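PDB 3EN8: SnoaL-like domain-containing protein from Burkholderia xenovorans LB400, which is of unknown function but has an NTF2-like, SnoaL-type fold, can bind calcium and probably forms a two-fold symmetric dimer. Local coordinates for the interface of chains A and B. Sequence-based numbering; all coordinates share one arbitrary frame. Chains: chain A/B, uncharacterized NTF-2 like protein.

The interface of chains A and B. Residues chain A 116-117, 120, 123-126; chain B 43-45, 54.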
ATOM      1  N   ALA A 116     -14.033 -10.208   8.451  1.00 22.22           N
ATOM      2  CA  ALA A 116     -13.190 -11.408   8.513  1.00 21.83           C
ATOM      3  C   ALA A 116     -14.068 -12.615   8.254  1.00 21.37           C
ATOM      4  O   ALA A 116     -15.044 -12.829   8.986  1.00 19.92           O
ATOM      5  CB  ALA A 116     -12.490 -11.520   9.857  1.00 20.11           C
ATOM      6  N   PRO A 117     -13.752 -13.408   7.218  1.00 21.82           N
ATOM      7  CA  PRO A 117     -14.681 -14.485   6.866  1.00 23.67           C
ATOM      8  C   PRO A 117     -14.635 -15.626   7.855  1.00 22.39           C
ATOM      9  O   PRO A 117     -13.591 -15.932   8.421  1.00 20.85           O
ATOM     10  CB  PRO A 117     -14.200 -14.944   5.480  1.00 25.10           C
ATOM     11  CG  PRO A 117     -13.049 -14.024   5.099  1.00 25.47           C
ATOM     12  CD  PRO A 117     -12.555 -13.425   6.361  1.00 24.89           C
ATOM     13  N   ARG A 120     -12.198 -19.102   7.805  1.00 23.85           N
ATOM     14  CA  ARG A 120     -10.775 -19.134   8.188  1.00 24.34           C
ATOM     15  C   ARG A 120     -10.547 -18.628   9.612  1.00 22.64           C
ATOM     16  O   ARG A 120      -9.430 -18.458  10.059  1.00 19.19           O
ATOM     17  CB  ARG A 120      -9.895 -18.380   7.185  1.00 24.27           C
ATOM     18  CG  ARG A 120     -10.245 -16.928   6.934  1.00 23.59           C
ATOM     19  CD  ARG A 120      -9.131 -16.250   6.121  1.00 24.19           C
ATOM     20  NE  ARG A 120      -9.355 -14.820   5.989  1.00 24.03           N
ATOM     21  CZ  ARG A 120      -9.479 -14.203   4.820  1.00 24.47           C
ATOM     22  NH1 ARG A 120      -9.335 -14.882   3.695  1.00 26.88           N
ATOM     23  NH2 ARG A 120      -9.720 -12.899   4.779  1.00 25.64           N
ATOM     24  N   TRP A 123      -8.149 -20.094  12.006  1.00 23.94           N
ATOM     25  CA  TRP A 123      -6.755 -20.048  11.516  1.00 24.70           C
ATOM     26  C   TRP A 123      -6.180 -18.651  11.500  1.00 23.53           C
ATOM     27  O   TRP A 123      -5.038 -18.431  11.093  1.00 23.85           O
ATOM     28  CB  TRP A 123      -6.633 -20.688  10.129  1.00 25.96           C
ATOM     29  CG  TRP A 123      -6.877 -22.156  10.196  1.00 26.25           C
ATOM     30  CD1 TRP A 123      -6.081 -23.090  10.789  1.00 27.14           C
ATOM     31  CD2 TRP A 123      -8.007 -22.863   9.668  1.00 28.52           C
ATOM     32  NE1 TRP A 123      -6.649 -24.348  10.669  1.00 28.43           N
ATOM     33  CE2 TRP A 123      -7.830 -24.233   9.982  1.00 28.53           C
ATOM     34  CE3 TRP A 123      -9.155 -22.472   8.973  1.00 28.32           C
ATOM     35  CZ2 TRP A 123      -8.757 -25.213   9.610  1.00 29.62           C
ATOM     36  CZ3 TRP A 123     -10.066 -23.443   8.597  1.00 29.43           C
ATOM     37  CH2 TRP A 123      -9.866 -24.800   8.921  1.00 31.81           C
ATOM     38  N   VAL A 124      -6.970 -17.704  11.967  1.00 20.72           N
ATOM     39  CA  VAL A 124      -6.492 -16.336  12.064  1.00 20.33           C
ATOM     40  C   VAL A 124      -6.603 -15.762  13.467  1.00 21.04           C
ATOM     41  O   VAL A 124      -7.456 -16.127  14.269  1.00 21.25           O
ATOM     42  CB  VAL A 124      -7.207 -15.391  11.060  1.00 19.54           C
ATOM     43  CG1 VAL A 124      -7.231 -16.018   9.670  1.00 19.56           C
ATOM     44  CG2 VAL A 124      -8.591 -15.063  11.543  1.00 19.41           C
ATOM     45  N   GLN A 125      -5.690 -14.858  13.735  1.00 20.68           N
ATOM     46  CA  GLN A 125      -5.747 -14.030  14.914  1.00 23.60           C
ATOM     47  C   GLN A 125      -6.376 -12.697  14.544  1.00 26.34           C
ATOM     48  O   GLN A 125      -6.085 -12.107  13.501  1.00 22.17           O
ATOM     49  CB  GLN A 125      -4.349 -13.860  15.491  1.00 24.27           C
ATOM     50  CG  GLN A 125      -4.309 -13.120  16.786  1.00 29.84           C
ATOM     51  CD  GLN A 125      -2.892 -12.917  17.265  1.00 34.35           C
ATOM     52  OE1 GLN A 125      -1.964 -12.821  16.461  1.00 35.66           O
ATOM     53  NE2 GLN A 125      -2.711 -12.860  18.585  1.00 37.36           N
ATOM     54  N   GLN A 126      -7.310 -12.255  15.371  1.00 26.84           N
ATOM     55  CA  GLN A 126      -7.921 -10.937  15.173  1.00 28.51           C
ATOM     56  C   GLN A 126      -7.148  -9.918  15.985  1.00 29.86           C
ATOM     57  O   GLN A 126      -7.188  -9.927  17.218  1.00 31.22           O
ATOM     58  CB  GLN A 126      -9.406 -10.939  15.560  1.00 29.55           C
ATOM     59  CG  GLN A 126     -10.018  -9.554  15.644  1.00 32.34           C
ATOM     60  CD  GLN A 126     -10.202  -8.853  14.288  1.00 31.76           C
ATOM     61  OE1 GLN A 126     -10.562  -9.474  13.259  1.00 27.71           O
ATOM     62  NE2 GLN A 126      -9.992  -7.536  14.296  1.00 30.82           N
TER
ATOM     63  N   GLU B  43      -7.430  -9.145  10.415  1.00 18.62           N
ATOM     64  CA  GLU B  43      -6.969 -10.542  10.459  1.00 16.51           C
ATOM     65  C   GLU B  43      -5.457 -10.615  10.359  1.00 19.27           C
ATOM     66  O   GLU B  43      -4.824  -9.869   9.594  1.00 16.66           O
ATOM     67  CB  GLU B  43      -7.565 -11.383   9.341  1.00 14.99           C
ATOM     68  CG  GLU B  43      -9.035 -11.526   9.415  1.00 15.50           C
ATOM     69  CD  GLU B  43      -9.571 -12.236   8.222  1.00 15.61           C
ATOM     70  OE1 GLU B  43      -9.723 -11.572   7.180  1.00 18.42           O
ATOM     71  OE2 GLU B  43      -9.872 -13.448   8.321  1.00 21.60           O
ATOM     72  N   ARG B  44      -4.910 -11.515  11.160  1.00 16.89           N
ATOM     73  CA  ARG B  44      -3.516 -11.889  11.065  1.00 16.31           C
ATOM     74  C   ARG B  44      -3.330 -13.406  10.898  1.00 17.92           C
ATOM     75  O   ARG B  44      -3.892 -14.206  11.637  1.00 17.65           O
ATOM     76  CB  ARG B  44      -2.763 -11.350  12.268  1.00 15.95           C
ATOM     77  CG  ARG B  44      -1.392 -11.941  12.420  1.00 16.24           C
ATOM     78  CD  ARG B  44      -0.583 -11.190  13.481  1.00 18.06           C
ATOM     79  NE  ARG B  44      -0.232  -9.859  13.018  1.00 17.34           N
ATOM     80  CZ  ARG B  44       0.463  -8.969  13.704  1.00 17.63           C
ATOM     81  NH1 ARG B  44       0.895  -9.244  14.918  1.00 21.55           N
ATOM     82  NH2 ARG B  44       0.717  -7.791  13.168  1.00 18.68           N
ATOM     83  N   ILE B  45      -2.514 -13.786   9.923  1.00 16.01           N
ATOM     84  CA  ILE B  45      -2.201 -15.196   9.682  1.00 15.95           C
ATOM     85  C   ILE B  45      -0.796 -15.442  10.154  1.00 17.90           C
ATOM     86  O   ILE B  45       0.099 -14.691   9.816  1.00 15.60           O
ATOM     87  CB  ILE B  45      -2.337 -15.556   8.177  1.00 17.67           C
ATOM     88  CG1 ILE B  45      -3.783 -15.361   7.718  1.00 18.58           C
ATOM     89  CG2 ILE B  45      -1.862 -16.997   7.887  1.00 15.34           C
ATOM     90  CD1 ILE B  45      -3.981 -15.337   6.217  1.00 20.37           C
ATOM     91  N   LEU B  54      -4.233 -21.609   3.519  1.00 19.73           N
ATOM     92  CA  LEU B  54      -5.398 -20.721   3.478  1.00 19.23           C
ATOM     93  C   LEU B  54      -5.551 -20.177   2.065  1.00 20.22           C
ATOM     94  O   LEU B  54      -6.646 -20.192   1.500  1.00 19.58           O
ATOM     95  CB  LEU B  54      -5.309 -19.598   4.517  1.00 19.85           C
ATOM     96  CG  LEU B  54      -5.544 -20.030   5.968  1.00 21.14           C
ATOM     97  CD1 LEU B  54      -5.230 -18.871   6.941  1.00 22.12           C
ATOM     98  CD2 LEU B  54      -6.980 -20.582   6.181  1.00 16.97           C
TER
HETATM   99  O   HOH W   1     -11.444 -15.121   9.805  1.00 25.82           O
HETATM  100  O   HOH W   2       0.400 -11.657  16.861  1.00 29.88           O
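The carboxylate oxygen OE2 of B:Glu43 is gripped by A:Arg120 NE at 2.8 Å and by a water, at 2.7 Å, that also meets the backbone O of A:Pro117. The other oxygen, OE1, takes A:Arg120 NH2 at 2.7 Å, so the guanidinium meets the carboxylate side-on in a two-pronged salt bridge between two copies of this NTF2-like protein. Both nitrogens use the syn sides of the oxygens, and the carboxylate carbon lies in the guanidinium plane at its edge. The two planes are nevertheless turned 30° apart, leaving the donors somewhat out of the carboxylate plane. A:Arg120 has CG between its backbone N and carbonyl carbon (chi1 57°), and from there an extended chain carries the head to B:Glu43. In the same chain, the ring tip of A:Pro117 presses on one guanidinium face, its CG 3.5 Å above the centre, probably limiting tilting. A:Ala116 is small enough for its methyl to sit 3.4 Å from CD of B:Glu43; such apolar neighbours would be expected to strengthen the ion pair.

Beside this pair, strand 124-126 of chain A runs antiparallel to strand 43-46 of chain B, with reciprocal backbone hydrogen bonds between A:Gln125 and B:Arg44. The C-terminal strand thus adds an edge to the partner's sheet, a two-fold exchange that suggests a dimer, although the crystal alone does not prove one in solution. The long polar side chains of A:Gln125 and B:Arg44 reach the same way alongside each other, their end groups turned 63° apart rather than stacked, and a water links the amide OE1 to the guanidinium NH1. On the other side, beta-branched A:Val124 serves two partners, CG1 meeting CG1 of B:Ile45 at 4.0 Å and CG2 the stem and carboxylate of B:Glu43. B:Leu54, from helix 48-57, touches two residues at once with its forked tip: CD2 meets the aliphatic CB of A:Arg120 at 3.8 Å, and CD1 meets CB of A:Trp123.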